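Local coordinates for 2-hydroxyisobutyryl-CoA mutase large subunit (Aquincola tertiaricarbonis, PDB 4R3U), which works with a small cobalamin-binding subunit to interconvert 2-hydroxyisobutyryl-CoA and (S)-3-hydroxybutyryl-CoA, at residues E308-F313 with Y420-L425. Residues are numbered along the deposited sequence; the frame is centred on the assembly and turned at random.
Sequences EEVAKF and YYVEAL
Ala311 packs against Leu425 where two helices cross at a buried contact. Its CB lies 3.8 Å from Leu425 CB and equally near Leu425 CG. The CG of Leu425 is anti to its backbone N (chi1 -156°). From there CD2 reaches the backbone of the other helix and meets Glu308 CA at 3.7 Å. This one methyl thus touches both Glu308 and Ala311. On the other flank of Ala311, Val310 CG1 meets Val422 CG1 methyl to methyl at 4.1 Å, and the two valines cross obliquely. The small Ala311 side chain leaves its CA only 5.6 Å from Val422 CA. The axes of the two short segments approach to 8.8 Å at a crossing angle of -51°.

The polar groups look to other partners. Glu308 meets Leu425 with its backbone and CB, not with its carboxylate. Its extended chain carries the carboxylate on to Tyr429 OH, Thr51 OG1 and Gly53 N. On the face turned away from 420-425, Lys312 NZ forms a salt bridge with Glu309 OE1 at 2.6 Å and another with Glu267. Glu423 OE2 forms a salt bridge with Arg314 NH2, a polar tie between the same two helices just past 308-313.

The contact joins helix 306-327, which follows strand 298-302 of the TIM barrel, to helix 420-442. Its chemistry is apolar: shape and burial hold the two segments together, while nearby polar ends find partners beyond it.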
loop_
_atom_site.group_PDB
_atom_site.type_symbol
_atom_site.label_atom_id
_atom_site.label_comp_id
_atom_site.label_asym_id
_atom_site.label_seq_id
_atom_site.Cartn_x
_atom_site.Cartn_y
_atom_site.Cartn_z
ATOM N N GLU A 308 -1.379 5.800 -14.294
ATOM C CA GLU A 308 -1.433 5.255 -15.653
ATOM C C GLU A 308 -2.332 3.979 -15.753
ATOM O O GLU A 308 -3.112 3.842 -16.694
ATOM C CB GLU A 308 -0.030 4.972 -16.140
ATOM C CG GLU A 308 0.063 4.144 -17.402
ATOM C CD GLU A 308 1.472 4.125 -17.949
ATOM O OE1 GLU A 308 2.372 3.563 -17.276
ATOM O OE2 GLU A 308 1.686 4.757 -19.011
ATOM N N GLU A 309 -2.214 3.074 -14.777
ATOM C CA GLU A 309 -2.978 1.829 -14.696
ATOM C C GLU A 309 -4.458 2.074 -14.525
ATOM O O GLU A 309 -5.234 1.439 -15.202
ATOM C CB GLU A 309 -2.395 0.916 -13.594
ATOM C CG GLU A 309 -1.055 0.351 -14.019
ATOM C CD GLU A 309 -1.128 -0.496 -15.284
ATOM O OE1 GLU A 309 -1.852 -1.516 -15.265
ATOM O OE2 GLU A 309 -0.471 -0.144 -16.291
ATOM N N VAL A 310 -4.841 3.066 -13.717
ATOM C CA VAL A 310 -6.231 3.492 -13.525
ATOM C C VAL A 310 -6.779 4.100 -14.847
ATOM O O VAL A 310 -7.876 3.747 -15.284
ATOM C CB VAL A 310 -6.357 4.485 -12.333
ATOM C CG1 VAL A 310 -7.780 5.008 -12.200
ATOM C CG2 VAL A 310 -5.891 3.842 -11.022
ATOM N N ALA A 311 -5.991 4.981 -15.484
ATOM C CA ALA A 311 -6.339 5.627 -16.746
ATOM C C ALA A 311 -6.577 4.561 -17.833
ATOM O O ALA A 311 -7.526 4.671 -18.610
ATOM C CB ALA A 311 -5.209 6.541 -17.171
ATOM N N LYS A 312 -5.706 3.528 -17.867
ATOM C CA LYS A 312 -5.731 2.412 -18.792
ATOM C C LYS A 312 -7.028 1.616 -18.642
ATOM O O LYS A 312 -7.645 1.281 -19.650
ATOM C CB LYS A 312 -4.502 1.529 -18.527
ATOM C CG LYS A 312 -4.282 0.372 -19.508
ATOM C CD LYS A 312 -3.388 -0.711 -18.888
ATOM C CE LYS A 312 -4.186 -1.606 -17.968
ATOM N NZ LYS A 312 -3.310 -2.485 -17.158
ATOM N N PHE A 313 -7.450 1.319 -17.388
ATOM C CA PHE A 313 -8.666 0.543 -17.104
ATOM C C PHE A 313 -9.922 1.284 -17.563
ATOM O O PHE A 313 -10.812 0.666 -18.155
ATOM C CB PHE A 313 -8.754 0.196 -15.615
ATOM C CG PHE A 313 -7.647 -0.652 -15.022
ATOM C CD1 PHE A 313 -7.228 -1.823 -15.651
ATOM C CD2 PHE A 313 -7.085 -0.329 -13.784
ATOM C CE1 PHE A 313 -6.239 -2.634 -15.075
ATOM C CE2 PHE A 313 -6.074 -1.118 -13.221
ATOM C CZ PHE A 313 -5.677 -2.275 -13.855
ATOM N N TYR A 420 -8.108 16.004 -13.350
ATOM C CA TYR A 420 -7.582 16.557 -14.589
ATOM C C TYR A 420 -6.546 15.645 -15.256
ATOM O O TYR A 420 -6.636 15.394 -16.452
ATOM C CB TYR A 420 -7.061 17.974 -14.369
ATOM C CG TYR A 420 -8.035 18.914 -13.690
ATOM C CD1 TYR A 420 -9.365 19.000 -14.108
ATOM C CD2 TYR A 420 -7.614 19.766 -12.670
ATOM C CE1 TYR A 420 -10.255 19.889 -13.505
ATOM C CE2 TYR A 420 -8.483 20.686 -12.089
ATOM C CZ TYR A 420 -9.802 20.746 -12.508
ATOM O OH TYR A 420 -10.641 21.634 -11.882
ATOM N N TYR A 421 -5.638 15.079 -14.460
ATOM C CA TYR A 421 -4.591 14.173 -14.907
ATOM C C TYR A 421 -5.171 12.844 -15.369
ATOM O O TYR A 421 -4.904 12.444 -16.512
ATOM C CB TYR A 421 -3.507 14.007 -13.811
ATOM C CG TYR A 421 -2.464 12.934 -14.068
ATOM C CD1 TYR A 421 -1.900 12.762 -15.338
ATOM C CD2 TYR A 421 -2.003 12.118 -13.035
ATOM C CE1 TYR A 421 -0.972 11.755 -15.589
ATOM C CE2 TYR A 421 -1.051 11.123 -13.269
ATOM C CZ TYR A 421 -0.552 10.933 -14.553
ATOM O OH TYR A 421 0.370 9.936 -14.799
ATOM N N VAL A 422 -5.973 12.163 -14.510
ATOM C CA VAL A 422 -6.538 10.852 -14.836
ATOM C C VAL A 422 -7.437 10.972 -16.058
ATOM O O VAL A 422 -7.319 10.158 -16.976
ATOM C CB VAL A 422 -7.188 10.139 -13.610
ATOM C CG1 VAL A 422 -7.756 8.750 -13.967
ATOM C CG2 VAL A 422 -6.205 10.031 -12.447
ATOM N N GLU A 423 -8.244 12.041 -16.138
ATOM C CA GLU A 423 -9.114 12.267 -17.297
ATOM C C GLU A 423 -8.380 12.500 -18.616
ATOM O O GLU A 423 -8.763 11.911 -19.625
ATOM C CB GLU A 423 -10.218 13.301 -17.034
ATOM C CG GLU A 423 -11.236 12.895 -15.969
ATOM C CD GLU A 423 -12.042 11.614 -16.109
ATOM O OE1 GLU A 423 -11.905 10.894 -17.124
ATOM O OE2 GLU A 423 -12.824 11.329 -15.176
ATOM N N ALA A 424 -7.287 13.288 -18.592
ATOM C CA ALA A 424 -6.433 13.576 -19.747
ATOM C C ALA A 424 -5.697 12.321 -20.190
ATOM O O ALA A 424 -5.642 12.035 -21.391
ATOM C CB ALA A 424 -5.440 14.674 -19.398
ATOM N N LEU A 425 -5.158 11.548 -19.216
ATOM C CA LEU A 425 -4.467 10.291 -19.491
ATOM C C LEU A 425 -5.428 9.219 -20.020
ATOM O O LEU A 425 -5.060 8.512 -20.965
ATOM C CB LEU A 425 -3.701 9.813 -18.242
ATOM C CG LEU A 425 -2.499 8.875 -18.469
ATOM C CD1 LEU A 425 -1.545 9.396 -19.587
ATOM C CD2 LEU A 425 -1.750 8.647 -17.173
#